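Local coordinates for putative chitobiase (Bacteroides thetaiotaomicron, PDB 3HNM), which is of unknown function but, as a putative chitobiase fragment with an F5/8 type C domain, may bind carbohydrate as some relatives do, and carries a magnesium ion, at residues A[37-42]-A[50-55]; A[42-47]-A[155-160]; A[72-77]-A[135-140]. One frame throughout, in Å; residues are numbered along the deposited sequence.

Interactions 1 and 2 form one neighbourhood around the magnesium ion, their centres 6 Å apart, whereas interaction 3 lies at the far side of the same β-sandwich domain. The segments of the first two alternate along the chain and share Glu42, and both contacts reach the sheet in which strands 53-54 and 156-166 are neighbours. They are tied directly by Ser43 OG to Gln52 O at 2.5 Å, a probable hydrogen bond. Interaction 3, about 23 Å from interaction 1 and 18 Å from interaction 2 between centres, reaches that sheet through strands 74-83 and 127-136, the first of which pairs with strand 156-166.

Interaction 1 of 3, residues A[37-42]-A[50-55]; sequences MGWGVE and GTQWLC
Trp39 and Leu54 are joined both by backbone and by side chain. Leu54 N donates to Trp39 O over 3.0 Å, in the carbonyl plane and on a lone pair, and the CA of Trp53 adds a CA-H...O contact to the same oxygen. Trp39 CG stands anti to its own carbonyl carbon (chi1 -71°), and the indole runs side by side with the Leu54 side chain, whose CD2 lies 3.8 Å from CE3 on the six-membered ring. At the pyrrole part of the indole, Gln52 takes over: its CG comes 3.8 Å from Trp39 CD1, and its chain, extended beyond CG, brings the amide over a ring face with the two planes 44° apart. CB of Met37, a selenomethionine, sits 3.5 Å above the centre of one indole face, while His91 meets the same ring edge-to-face.

The second tryptophan turns elsewhere. Trp53 CG is anti to the backbone N (chi1 159°), and CD1 and NE1 on the pyrrole side of its ring meet Val41, whose CG1 is 3.9 Å from NE1. Gly40 C lies at the edge of that ring, and Phe67 of strand 65-71 packs on it edge-to-face. The arrangement is a loop folded against edge strand 53-54 of a β-sandwich, beside the magnesium site to which Thr51 contributes, in an F5/8 type C domain.

Interaction 2 of 3, residues A[42-47]-A[155-160]; sequences ESLIDN and VSLGEV. With MG (magnesium ion), chain E.
The magnesium site of this F5/8 type C domain is built where loop 42-47 meets strand 156-166, at the classic β bulge that Gly158 and Glu159 form opposite Ala83. Ser43 O lies 2.6 Å from the magnesium ion and Gly158 O also 2.6 Å from it, while Asp46 OD2 approaches this ion to 2.9 Å; Asn48 and Thr51 complete the site. The other oxygen of that carboxylate, OD1, is hydrogen-bonded to Thr51 OG1, so one ligand of the magnesium helps to position another.

Beneath the site the contact is apolar. Leu157 CG, anti to the backbone N (chi1 -163°), lies against Leu44, and the two side chains cross at about a right angle, Leu44 CD1 3.7 Å from Leu157 CB. Ile45 runs alongside Val160 with CG2 3.8 Å from Val160 CG1. Trp53 of the neighbouring strand packs on Leu44 and Leu157, while Phe69, from the opposing sheet, packs on Ile45 and Val160.

The Glu159 carboxylate is modelled close to that of Asp46, near the ion, although the placing of this side chain is doubtful. Two acidic groups so near would probably repel, and the magnesium ion may offset part of this.

Interaction 3 of 3, residues A[72-77]-A[135-140]; sequences GKEYTL and QARYIR
Glu74 and Arg137 cross at about a right angle where the chain passes between the two sheets of the β-sandwich: it turns a corner at Gly72 and Lys73 and another at Arg137, the latter part of a classic β bulge with Tyr138 opposite Ser105. Only the aliphatic start of the arginine meets the glutamate, Glu74 OE2 lying 3.5 Å from Arg137 CB. The carboxylate and guanidinium planes are 57° apart, and OE2 stays 5.4 Å from Arg137 NH1, too far for the charges to be in contact.

Beside these corners, strands 74-83 and 127-136 pair antiparallel. Tyr75 and Ala136 make a hydrogen-bonded pair, Tyr75 N to Ala136 O at 2.7 Å and Ala136 N to Tyr75 O at 2.8 Å. Thr76 and Gln135 form the adjoining non-hydrogen-bonded pair, their side chains side by side and pointing the same way. On the interior side, Leu77 CD1 approaches Ile139 CD1 to 4.4 Å, bridging the two sheets.

Arg137 CG is anti to the backbone N (chi1 157°), and a bend at chi2 (79°) turns CD toward Lys73 O. Gly72 O lies over one face of the guanidinium and Gly72 N at its edge, while Arg137 NE forms a salt bridge with Asp70 OD1, the same oxygen that accepts a hydrogen bond from Gly72 N.

Interaction 1 of 3, residues A[37-42]-A[50-55]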
HETATM    1  N   MSE A  37      -1.977  18.411  -5.653  1.00 59.35           N
HETATM    2  CA  MSE A  37      -3.027  17.930  -4.767  1.00 60.05           C
HETATM    3  C   MSE A  37      -2.554  16.950  -3.698  1.00 57.15           C
HETATM    4  O   MSE A  37      -3.296  16.636  -2.766  1.00 55.82           O
HETATM    5  CB  MSE A  37      -4.139  17.290  -5.597  1.00 64.00           C
HETATM    6  CG  MSE A  37      -4.836  18.264  -6.550  1.00 69.58           C
HETATM    7 SE   MSE A  37      -5.618  19.808  -5.660  1.00 74.06          SE
HETATM    8  CE  MSE A  37      -6.711  18.874  -4.314  1.00 72.69           C
ATOM      9  N   GLY A  38      -1.318  16.479  -3.833  1.00 53.84           N
ATOM     10  CA  GLY A  38      -0.789  15.526  -2.878  1.00 50.87           C
ATOM     11  C   GLY A  38      -1.604  14.244  -2.921  1.00 49.23           C
ATOM     12  O   GLY A  38      -2.104  13.772  -1.904  1.00 48.37           O
ATOM     13  N   TRP A  39      -1.755  13.682  -4.112  1.00 46.94           N
ATOM     14  CA  TRP A  39      -2.516  12.461  -4.247  1.00 45.90           C
ATOM     15  C   TRP A  39      -1.643  11.399  -4.867  1.00 46.05           C
ATOM     16  O   TRP A  39      -2.112  10.320  -5.231  1.00 46.66           O
ATOM     17  CB  TRP A  39      -3.762  12.679  -5.117  1.00 44.69           C
ATOM     18  CG  TRP A  39      -4.855  13.507  -4.480  1.00 43.70           C
ATOM     19  CD1 TRP A  39      -5.080  13.695  -3.142  1.00 43.93           C
ATOM     20  CD2 TRP A  39      -5.886  14.237  -5.161  1.00 42.68           C
ATOM     21  NE1 TRP A  39      -6.182  14.499  -2.949  1.00 42.72           N
ATOM     22  CE2 TRP A  39      -6.694  14.846  -4.169  1.00 41.85           C
ATOM     23  CE3 TRP A  39      -6.205  14.438  -6.509  1.00 41.46           C
ATOM     24  CZ2 TRP A  39      -7.795  15.642  -4.487  1.00 40.00           C
ATOM     25  CZ3 TRP A  39      -7.310  15.236  -6.823  1.00 39.66           C
ATOM     26  CH2 TRP A  39      -8.086  15.826  -5.814  1.00 38.34           C
ATOM     27  N   GLY A  40      -0.360  11.709  -4.983  1.00 46.33           N
ATOM     28  CA  GLY A  40       0.574  10.774  -5.588  1.00 45.39           C
ATOM     29  C   GLY A  40       0.898   9.561  -4.740  1.00 44.26           C
ATOM     30  O   GLY A  40       0.476   9.452  -3.582  1.00 43.52           O
ATOM     31  N   VAL A  41       1.664   8.652  -5.338  1.00 43.60           N
ATOM     32  CA  VAL A  41       2.086   7.429  -4.672  1.00 41.99           C
ATOM     33  C   VAL A  41       2.836   7.712  -3.374  1.00 42.28           C
ATOM     34  O   VAL A  41       2.576   7.066  -2.369  1.00 42.87           O
ATOM     35  CB  VAL A  41       2.973   6.533  -5.605  1.00 40.02           C
ATOM     36  CG1 VAL A  41       2.131   5.950  -6.716  1.00 38.01           C
ATOM     37  CG2 VAL A  41       4.118   7.337  -6.191  1.00 38.56           C
ATOM     38  N   GLU A  42       3.744   8.685  -3.381  1.00 42.75           N
ATOM     39  CA  GLU A  42       4.509   9.020  -2.176  1.00 43.45           C
ATOM     40  C   GLU A  42       3.597   9.366  -1.012  1.00 42.83           C
ATOM     41  O   GLU A  42       4.010   9.339   0.141  1.00 43.27           O
ATOM     42  CB  GLU A  42       5.448  10.205  -2.433  1.00 45.52           C
ATOM     43  CG  GLU A  42       4.753  11.428  -3.016  1.00 49.04           C
ATOM     44  CD  GLU A  42       4.497  11.303  -4.515  1.00 51.58           C
ATOM     45  OE1 GLU A  42       3.624  12.048  -5.035  1.00 53.81           O
ATOM     46  OE2 GLU A  42       5.175  10.473  -5.176  1.00 51.14           O
ATOM     47  N   GLY A  50      -4.117  10.457   6.843  1.00 52.41           N
ATOM     48  CA  GLY A  50      -4.751  11.744   6.583  1.00 50.47           C
ATOM     49  C   GLY A  50      -4.560  12.175   5.134  1.00 48.98           C
ATOM     50  O   GLY A  50      -5.408  12.858   4.553  1.00 49.33           O
ATOM     51  N   THR A  51      -3.420  11.782   4.570  1.00 46.24           N
ATOM     52  CA  THR A  51      -3.069  12.064   3.187  1.00 44.00           C
ATOM     53  C   THR A  51      -3.406  10.777   2.453  1.00 43.07           C
ATOM     54  O   THR A  51      -3.271   9.686   3.023  1.00 43.66           O
ATOM     55  CB  THR A  51      -1.581  12.291   3.027  1.00 44.40           C
ATOM     56  OG1 THR A  51      -0.890  11.104   3.432  1.00 43.48           O
ATOM     57  CG2 THR A  51      -1.122  13.453   3.877  1.00 43.41           C
ATOM     58  N   GLN A  52      -3.814  10.886   1.189  1.00 40.06           N
ATOM     59  CA  GLN A  52      -4.196   9.697   0.420  1.00 36.18           C
ATOM     60  C   GLN A  52      -3.477   9.557  -0.910  1.00 34.83           C
ATOM     61  O   GLN A  52      -2.606  10.348  -1.253  1.00 35.94           O
ATOM     62  CB  GLN A  52      -5.702   9.721   0.140  1.00 32.03           C
ATOM     63  CG  GLN A  52      -6.055  10.686  -0.973  1.00 26.85           C
ATOM     64  CD  GLN A  52      -7.530  10.881  -1.144  1.00 26.39           C
ATOM     65  OE1 GLN A  52      -7.975  11.495  -2.107  1.00 24.21           O
ATOM     66  NE2 GLN A  52      -8.303  10.366  -0.209  1.00 25.67           N
ATOM     67  N   TRP A  53      -3.863   8.515  -1.641  1.00 34.29           N
ATOM     68  CA  TRP A  53      -3.347   8.211  -2.974  1.00 32.21           C
ATOM     69  C   TRP A  53      -4.579   8.022  -3.855  1.00 31.15           C
ATOM     70  O   TRP A  53      -5.545   7.379  -3.442  1.00 28.63           O
ATOM     71  CB  TRP A  53      -2.532   6.915  -2.979  1.00 32.28           C
ATOM     72  CG  TRP A  53      -2.423   6.296  -4.350  1.00 32.30           C
ATOM     73  CD1 TRP A  53      -1.522   6.612  -5.339  1.00 31.55           C
ATOM     74  CD2 TRP A  53      -3.294   5.307  -4.906  1.00 33.31           C
ATOM     75  NE1 TRP A  53      -1.784   5.882  -6.475  1.00 31.14           N
ATOM     76  CE2 TRP A  53      -2.867   5.074  -6.240  1.00 34.09           C
ATOM     77  CE3 TRP A  53      -4.401   4.596  -4.410  1.00 32.85           C
ATOM     78  CZ2 TRP A  53      -3.515   4.150  -7.086  1.00 34.74           C
ATOM     79  CZ3 TRP A  53      -5.042   3.682  -5.250  1.00 34.29           C
ATOM     80  CH2 TRP A  53      -4.595   3.469  -6.574  1.00 34.84           C
ATOM     81  N   LEU A  54      -4.544   8.570  -5.063  1.00 30.96           N
ATOM     82  CA  LEU A  54      -5.675   8.440  -5.962  1.00 31.56           C
ATOM     83  C   LEU A  54      -5.257   7.751  -7.261  1.00 32.01           C
ATOM     84  O   LEU A  54      -4.191   8.027  -7.810  1.00 33.12           O
ATOM     85  CB  LEU A  54      -6.270   9.816  -6.257  1.00 30.00           C
ATOM     86  CG  LEU A  54      -7.728   9.794  -6.699  1.00 31.50           C
ATOM     87  CD1 LEU A  54      -8.567   9.197  -5.571  1.00 30.82           C
ATOM     88  CD2 LEU A  54      -8.206  11.208  -7.041  1.00 31.21           C
ATOM     89  N   CYS A  55      -6.092   6.827  -7.723  1.00 30.74           N
ATOM     90  CA  CYS A  55      -5.836   6.095  -8.959  1.00 31.12           C
ATOM     91  C   CYS A  55      -5.968   7.068 -10.136  1.00 32.07           C
ATOM     92  O   CYS A  55      -6.272   8.236  -9.929  1.00 34.14           O
ATOM     93  CB  CYS A  55      -6.874   4.999  -9.114  1.00 28.94           C
ATOM     94  SG  CYS A  55      -8.521   5.671  -9.093  1.00 27.68           S
TER

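Interaction 2 of 3, residues A[42-47]-A[155-160]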
ATOM      1  N   GLU A  42       3.744   8.685  -3.381  1.00 42.75           N
ATOM      2  CA  GLU A  42       4.509   9.020  -2.176  1.00 43.45           C
ATOM      3  C   GLU A  42       3.597   9.366  -1.012  1.00 42.83           C
ATOM      4  O   GLU A  42       4.010   9.339   0.141  1.00 43.27           O
ATOM      5  CB  GLU A  42       5.448  10.205  -2.433  1.00 45.52           C
ATOM      6  CG  GLU A  42       4.753  11.428  -3.016  1.00 49.04           C
ATOM      7  CD  GLU A  42       4.497  11.303  -4.515  1.00 51.58           C
ATOM      8  OE1 GLU A  42       3.624  12.048  -5.035  1.00 53.81           O
ATOM      9  OE2 GLU A  42       5.175  10.473  -5.176  1.00 51.14           O
ATOM     10  N   SER A  43       2.350   9.682  -1.324  1.00 41.92           N
ATOM     11  CA  SER A  43       1.381  10.054  -0.314  1.00 41.25           C
ATOM     12  C   SER A  43       0.864   8.825   0.387  1.00 40.82           C
ATOM     13  O   SER A  43      -0.137   8.872   1.092  1.00 40.67           O
ATOM     14  CB  SER A  43       0.226  10.792  -0.981  1.00 41.54           C
ATOM     15  OG  SER A  43      -0.680  11.257  -0.008  1.00 43.43           O
ATOM     16  N   LEU A  44       1.564   7.718   0.210  1.00 42.19           N
ATOM     17  CA  LEU A  44       1.115   6.450   0.781  1.00 44.63           C
ATOM     18  C   LEU A  44       1.948   5.987   1.969  1.00 47.29           C
ATOM     19  O   LEU A  44       1.480   5.167   2.768  1.00 47.96           O
ATOM     20  CB  LEU A  44       1.130   5.392  -0.323  1.00 41.30           C
ATOM     21  CG  LEU A  44      -0.036   4.440  -0.412  1.00 39.03           C
ATOM     22  CD1 LEU A  44      -1.344   5.165  -0.157  1.00 39.04           C
ATOM     23  CD2 LEU A  44      -0.018   3.806  -1.787  1.00 36.97           C
ATOM     24  N   ILE A  45       3.178   6.510   2.057  1.00 47.81           N
ATOM     25  CA  ILE A  45       4.119   6.201   3.137  1.00 47.92           C
ATOM     26  C   ILE A  45       4.645   7.477   3.811  1.00 49.67           C
ATOM     27  O   ILE A  45       5.854   7.647   4.006  1.00 49.21           O
ATOM     28  CB  ILE A  45       5.344   5.349   2.646  1.00 45.83           C
ATOM     29  CG1 ILE A  45       6.285   6.162   1.746  1.00 44.27           C
ATOM     30  CG2 ILE A  45       4.851   4.130   1.910  1.00 44.93           C
ATOM     31  CD1 ILE A  45       5.703   6.553   0.430  1.00 46.21           C
ATOM     32  N   ASP A  46       3.727   8.372   4.166  1.00 51.42           N
ATOM     33  CA  ASP A  46       4.099   9.616   4.835  1.00 54.17           C
ATOM     34  C   ASP A  46       3.618   9.652   6.296  1.00 55.45           C
ATOM     35  O   ASP A  46       3.268  10.707   6.829  1.00 56.05           O
ATOM     36  CB  ASP A  46       3.566  10.840   4.063  1.00 54.44           C
ATOM     37  CG  ASP A  46       2.054  11.009   4.171  1.00 55.33           C
ATOM     38  OD1 ASP A  46       1.561  12.097   3.779  1.00 54.36           O
ATOM     39  OD2 ASP A  46       1.367  10.060   4.637  1.00 56.05           O
ATOM     40  N   ASN A  47       3.588   8.483   6.928  1.00 56.22           N
ATOM     41  CA  ASN A  47       3.180   8.352   8.330  1.00 56.23           C
ATOM     42  C   ASN A  47       1.683   8.391   8.661  1.00 54.50           C
ATOM     43  O   ASN A  47       1.255   7.690   9.576  1.00 54.81           O
ATOM     44  CB  ASN A  47       3.923   9.389   9.193  1.00 58.57           C
ATOM     45  CG  ASN A  47       5.439   9.185   9.183  1.00 60.60           C
ATOM     46  OD1 ASN A  47       6.056   9.063   8.112  1.00 61.49           O
ATOM     47  ND2 ASN A  47       6.048   9.164  10.374  1.00 60.91           N
ATOM     48  N   VAL A 155     -10.796   4.192  -6.894  1.00 26.52           N
ATOM     49  CA  VAL A 155     -10.086   3.656  -5.746  1.00 26.51           C
ATOM     50  C   VAL A 155      -8.994   4.583  -5.226  1.00 26.14           C
ATOM     51  O   VAL A 155      -8.220   5.156  -5.999  1.00 25.20           O
ATOM     52  CB  VAL A 155      -9.548   2.190  -6.046  1.00 25.81           C
ATOM     53  CG1 VAL A 155      -9.268   2.031  -7.521  1.00 28.89           C
ATOM     54  CG2 VAL A 155      -8.298   1.880  -5.238  1.00 24.13           C
ATOM     55  N   SER A 156      -9.002   4.780  -3.907  1.00 25.68           N
ATOM     56  CA  SER A 156      -8.006   5.605  -3.246  1.00 28.07           C
ATOM     57  C   SER A 156      -7.510   4.846  -2.022  1.00 30.25           C
ATOM     58  O   SER A 156      -8.268   4.113  -1.387  1.00 30.75           O
ATOM     59  CB  SER A 156      -8.577   6.969  -2.852  1.00 25.96           C
ATOM     60  OG  SER A 156      -9.678   6.850  -1.986  1.00 20.94           O
ATOM     61  N   LEU A 157      -6.224   5.010  -1.715  1.00 33.47           N
ATOM     62  CA  LEU A 157      -5.584   4.328  -0.593  1.00 34.41           C
ATOM     63  C   LEU A 157      -5.034   5.294   0.444  1.00 36.76           C
ATOM     64  O   LEU A 157      -4.416   6.302   0.099  1.00 37.68           O
ATOM     65  CB  LEU A 157      -4.434   3.465  -1.103  1.00 32.16           C
ATOM     66  CG  LEU A 157      -3.988   2.418  -0.096  1.00 31.02           C
ATOM     67  CD1 LEU A 157      -5.151   1.453   0.146  1.00 31.71           C
ATOM     68  CD2 LEU A 157      -2.777   1.672  -0.620  1.00 29.59           C
ATOM     69  N   GLY A 158      -5.239   4.971   1.717  1.00 38.12           N
ATOM     70  CA  GLY A 158      -4.739   5.826   2.778  1.00 38.84           C
ATOM     71  C   GLY A 158      -3.254   5.629   3.039  1.00 40.27           C
ATOM     72  O   GLY A 158      -2.459   6.557   2.873  1.00 40.45           O
ATOM     73  N   GLU A 159      -2.875   4.418   3.440  1.00 40.65           N
ATOM     74  CA  GLU A 159      -1.479   4.124   3.730  1.00 42.35           C
ATOM     75  C   GLU A 159      -1.163   2.633   3.950  1.00 43.21           C
ATOM     76  O   GLU A 159      -2.053   1.830   4.251  1.00 42.86           O
ATOM     77  CB  GLU A 159      -1.059   4.917   4.950  1.00 42.69           C
ATOM     78  CG  GLU A 159       0.396   4.880   5.197  1.00 46.49           C
ATOM     79  CD  GLU A 159       0.837   6.070   5.972  1.00 49.99           C
ATOM     80  OE1 GLU A 159       0.287   6.249   7.086  1.00 52.80           O
ATOM     81  OE2 GLU A 159       1.717   6.827   5.475  1.00 49.79           O
ATOM     82  N   VAL A 160       0.119   2.284   3.817  1.00 43.74           N
ATOM     83  CA  VAL A 160       0.604   0.906   3.970  1.00 43.27           C
ATOM     84  C   VAL A 160       1.645   0.741   5.099  1.00 44.93           C
ATOM     85  O   VAL A 160       2.672   1.413   5.105  1.00 46.00           O
ATOM     86  CB  VAL A 160       1.222   0.414   2.633  1.00 41.55           C
ATOM     87  CG1 VAL A 160       2.157   1.457   2.086  1.00 39.99           C
ATOM     88  CG2 VAL A 160       1.979  -0.889   2.839  1.00 41.67           C
TER
HETATM   89 MG    MG E 173      -0.710   8.355   3.568  1.00 26.03          MG

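Interaction 3 of 3, residues A[72-77]-A[135-140]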
ATOM      1  N   GLY A  72      14.616   0.732   1.907  1.00 47.06           N
ATOM      2  CA  GLY A  72      15.970   1.225   2.099  1.00 48.41           C
ATOM      3  C   GLY A  72      16.964   0.150   2.486  1.00 49.85           C
ATOM      4  O   GLY A  72      17.955  -0.085   1.788  1.00 50.64           O
ATOM      5  N   LYS A  73      16.702  -0.508   3.608  1.00 49.40           N
ATOM      6  CA  LYS A  73      17.580  -1.557   4.090  1.00 48.80           C
ATOM      7  C   LYS A  73      16.832  -2.892   4.130  1.00 48.42           C
ATOM      8  O   LYS A  73      15.710  -2.978   3.643  1.00 49.59           O
ATOM      9  CB  LYS A  73      18.118  -1.182   5.473  1.00 48.13           C
ATOM     10  CG  LYS A  73      17.303  -0.131   6.209  1.00 47.29           C
ATOM     11  CD  LYS A  73      17.985   0.215   7.529  1.00 48.35           C
ATOM     12  CE  LYS A  73      17.523   1.554   8.113  1.00 48.39           C
ATOM     13  NZ  LYS A  73      17.848   2.727   7.235  1.00 48.28           N
ATOM     14  N   GLU A  74      17.452  -3.932   4.692  1.00 46.57           N
ATOM     15  CA  GLU A  74      16.829  -5.251   4.773  1.00 43.82           C
ATOM     16  C   GLU A  74      16.086  -5.443   6.080  1.00 43.03           C
ATOM     17  O   GLU A  74      16.479  -4.905   7.105  1.00 42.91           O
ATOM     18  CB  GLU A  74      17.890  -6.327   4.645  1.00 44.04           C
ATOM     19  CG  GLU A  74      18.808  -6.088   3.480  1.00 46.64           C
ATOM     20  CD  GLU A  74      18.672  -7.152   2.417  1.00 48.34           C
ATOM     21  OE1 GLU A  74      18.989  -8.323   2.730  1.00 49.68           O
ATOM     22  OE2 GLU A  74      18.244  -6.826   1.280  1.00 48.68           O
ATOM     23  N   TYR A  75      15.014  -6.221   6.042  1.00 43.60           N
ATOM     24  CA  TYR A  75      14.210  -6.488   7.232  1.00 43.41           C
ATOM     25  C   TYR A  75      13.668  -7.919   7.183  1.00 44.90           C
ATOM     26  O   TYR A  75      13.860  -8.640   6.199  1.00 44.93           O
ATOM     27  CB  TYR A  75      13.030  -5.532   7.265  1.00 42.58           C
ATOM     28  CG  TYR A  75      13.377  -4.096   7.536  1.00 42.19           C
ATOM     29  CD1 TYR A  75      13.071  -3.519   8.772  1.00 43.00           C
ATOM     30  CD2 TYR A  75      13.974  -3.301   6.559  1.00 40.75           C
ATOM     31  CE1 TYR A  75      13.346  -2.181   9.032  1.00 43.17           C
ATOM     32  CE2 TYR A  75      14.258  -1.961   6.802  1.00 41.82           C
ATOM     33  CZ  TYR A  75      13.941  -1.404   8.040  1.00 42.65           C
ATOM     34  OH  TYR A  75      14.197  -0.081   8.301  1.00 41.14           O
ATOM     35  N   THR A  76      12.976  -8.328   8.238  1.00 45.41           N
ATOM     36  CA  THR A  76      12.368  -9.659   8.268  1.00 46.43           C
ATOM     37  C   THR A  76      10.889  -9.426   8.600  1.00 47.44           C
ATOM     38  O   THR A  76      10.506  -9.445   9.764  1.00 48.71           O
ATOM     39  CB  THR A  76      13.025 -10.581   9.348  1.00 45.33           C
ATOM     40  OG1 THR A  76      14.441 -10.671   9.121  1.00 43.23           O
ATOM     41  CG2 THR A  76      12.440 -11.985   9.271  1.00 43.89           C
ATOM     42  N   LEU A  77      10.064  -9.203   7.578  1.00 46.96           N
ATOM     43  CA  LEU A  77       8.641  -8.909   7.789  1.00 46.78           C
ATOM     44  C   LEU A  77       7.836  -9.942   8.570  1.00 47.41           C
ATOM     45  O   LEU A  77       7.845 -11.126   8.244  1.00 47.62           O
ATOM     46  CB  LEU A  77       7.927  -8.667   6.448  1.00 46.52           C
ATOM     47  CG  LEU A  77       8.422  -7.600   5.468  1.00 45.35           C
ATOM     48  CD1 LEU A  77       8.764  -6.313   6.210  1.00 45.25           C
ATOM     49  CD2 LEU A  77       9.637  -8.130   4.753  1.00 46.66           C
ATOM     50  N   GLN A 135      12.651 -12.506   4.846  1.00 45.96           N
ATOM     51  CA  GLN A 135      13.641 -11.447   4.705  1.00 46.75           C
ATOM     52  C   GLN A 135      13.341 -10.654   3.452  1.00 45.63           C
ATOM     53  O   GLN A 135      13.161 -11.230   2.378  1.00 45.42           O
ATOM     54  CB  GLN A 135      15.047 -12.032   4.580  1.00 49.69           C
ATOM     55  CG  GLN A 135      15.521 -12.831   5.776  1.00 54.16           C
ATOM     56  CD  GLN A 135      17.004 -13.193   5.677  1.00 56.36           C
ATOM     57  OE1 GLN A 135      17.550 -13.874   6.558  1.00 57.64           O
ATOM     58  NE2 GLN A 135      17.664 -12.735   4.603  1.00 55.39           N
ATOM     59  N   ALA A 136      13.298  -9.332   3.588  1.00 44.03           N
ATOM     60  CA  ALA A 136      13.010  -8.473   2.450  1.00 42.80           C
ATOM     61  C   ALA A 136      13.543  -7.047   2.552  1.00 41.63           C
ATOM     62  O   ALA A 136      13.803  -6.535   3.638  1.00 41.02           O
ATOM     63  CB  ALA A 136      11.505  -8.438   2.207  1.00 42.14           C
ATOM     64  N   ARG A 137      13.704  -6.431   1.383  1.00 41.47           N
ATOM     65  CA  ARG A 137      14.166  -5.057   1.225  1.00 40.66           C
ATOM     66  C   ARG A 137      13.052  -4.305   0.510  1.00 40.08           C
ATOM     67  O   ARG A 137      12.707  -3.181   0.874  1.00 40.49           O
ATOM     68  CB  ARG A 137      15.423  -5.014   0.358  1.00 41.68           C
ATOM     69  CG  ARG A 137      15.676  -3.677  -0.323  1.00 41.90           C
ATOM     70  CD  ARG A 137      16.286  -2.666   0.621  1.00 43.46           C
ATOM     71  NE  ARG A 137      16.568  -1.387  -0.033  1.00 45.74           N
ATOM     72  CZ  ARG A 137      17.402  -1.219  -1.058  1.00 46.07           C
ATOM     73  NH1 ARG A 137      18.056  -2.253  -1.575  1.00 46.74           N
ATOM     74  NH2 ARG A 137      17.591  -0.008  -1.561  1.00 45.57           N
ATOM     75  N   TYR A 138      12.497  -4.948  -0.515  1.00 38.33           N
ATOM     76  CA  TYR A 138      11.417  -4.372  -1.319  1.00 38.12           C
ATOM     77  C   TYR A 138      10.085  -5.081  -1.093  1.00 36.39           C
ATOM     78  O   TYR A 138      10.049  -6.284  -0.888  1.00 38.45           O
ATOM     79  CB  TYR A 138      11.781  -4.476  -2.789  1.00 39.78           C
ATOM     80  CG  TYR A 138      13.132  -3.907  -3.091  1.00 41.51           C
ATOM     81  CD1 TYR A 138      13.295  -2.550  -3.347  1.00 41.57           C
ATOM     82  CD2 TYR A 138      14.252  -4.726  -3.140  1.00 42.04           C
ATOM     83  CE1 TYR A 138      14.540  -2.024  -3.652  1.00 42.85           C
ATOM     84  CE2 TYR A 138      15.500  -4.211  -3.442  1.00 43.61           C
ATOM     85  CZ  TYR A 138      15.640  -2.866  -3.700  1.00 43.49           C
ATOM     86  OH  TYR A 138      16.877  -2.374  -4.028  1.00 44.93           O
ATOM     87  N   ILE A 139       8.995  -4.331  -1.136  1.00 33.07           N
ATOM     88  CA  ILE A 139       7.675  -4.900  -0.953  1.00 30.64           C
ATOM     89  C   ILE A 139       6.866  -4.599  -2.195  1.00 31.30           C
ATOM     90  O   ILE A 139       7.102  -3.594  -2.870  1.00 33.72           O
ATOM     91  CB  ILE A 139       6.948  -4.279   0.236  1.00 29.06           C
ATOM     92  CG1 ILE A 139       7.626  -4.710   1.538  1.00 28.69           C
ATOM     93  CG2 ILE A 139       5.465  -4.665   0.193  1.00 27.28           C
ATOM     94  CD1 ILE A 139       7.081  -4.025   2.802  1.00 26.67           C
ATOM     95  N   ARG A 140       5.912  -5.465  -2.508  1.00 28.26           N
ATOM     96  CA  ARG A 140       5.093  -5.245  -3.678  1.00 24.61           C
ATOM     97  C   ARG A 140       3.643  -5.474  -3.311  1.00 23.77           C
ATOM     98  O   ARG A 140       3.226  -6.599  -3.077  1.00 25.20           O
ATOM     99  CB  ARG A 140       5.529  -6.174  -4.802  1.00 22.91           C
ATOM    100  CG  ARG A 140       4.771  -5.932  -6.067  1.00 23.11           C
ATOM    101  CD  ARG A 140       5.692  -5.971  -7.240  1.00 23.33           C
ATOM    102  NE  ARG A 140       5.838  -7.313  -7.772  1.00 23.79           N
ATOM    103  CZ  ARG A 140       6.778  -7.667  -8.637  1.00 25.63           C
ATOM    104  NH1 ARG A 140       7.669  -6.784  -9.077  1.00 25.95           N
ATOM    105  NH2 ARG A 140       6.829  -8.913  -9.069  1.00 28.81           N
TER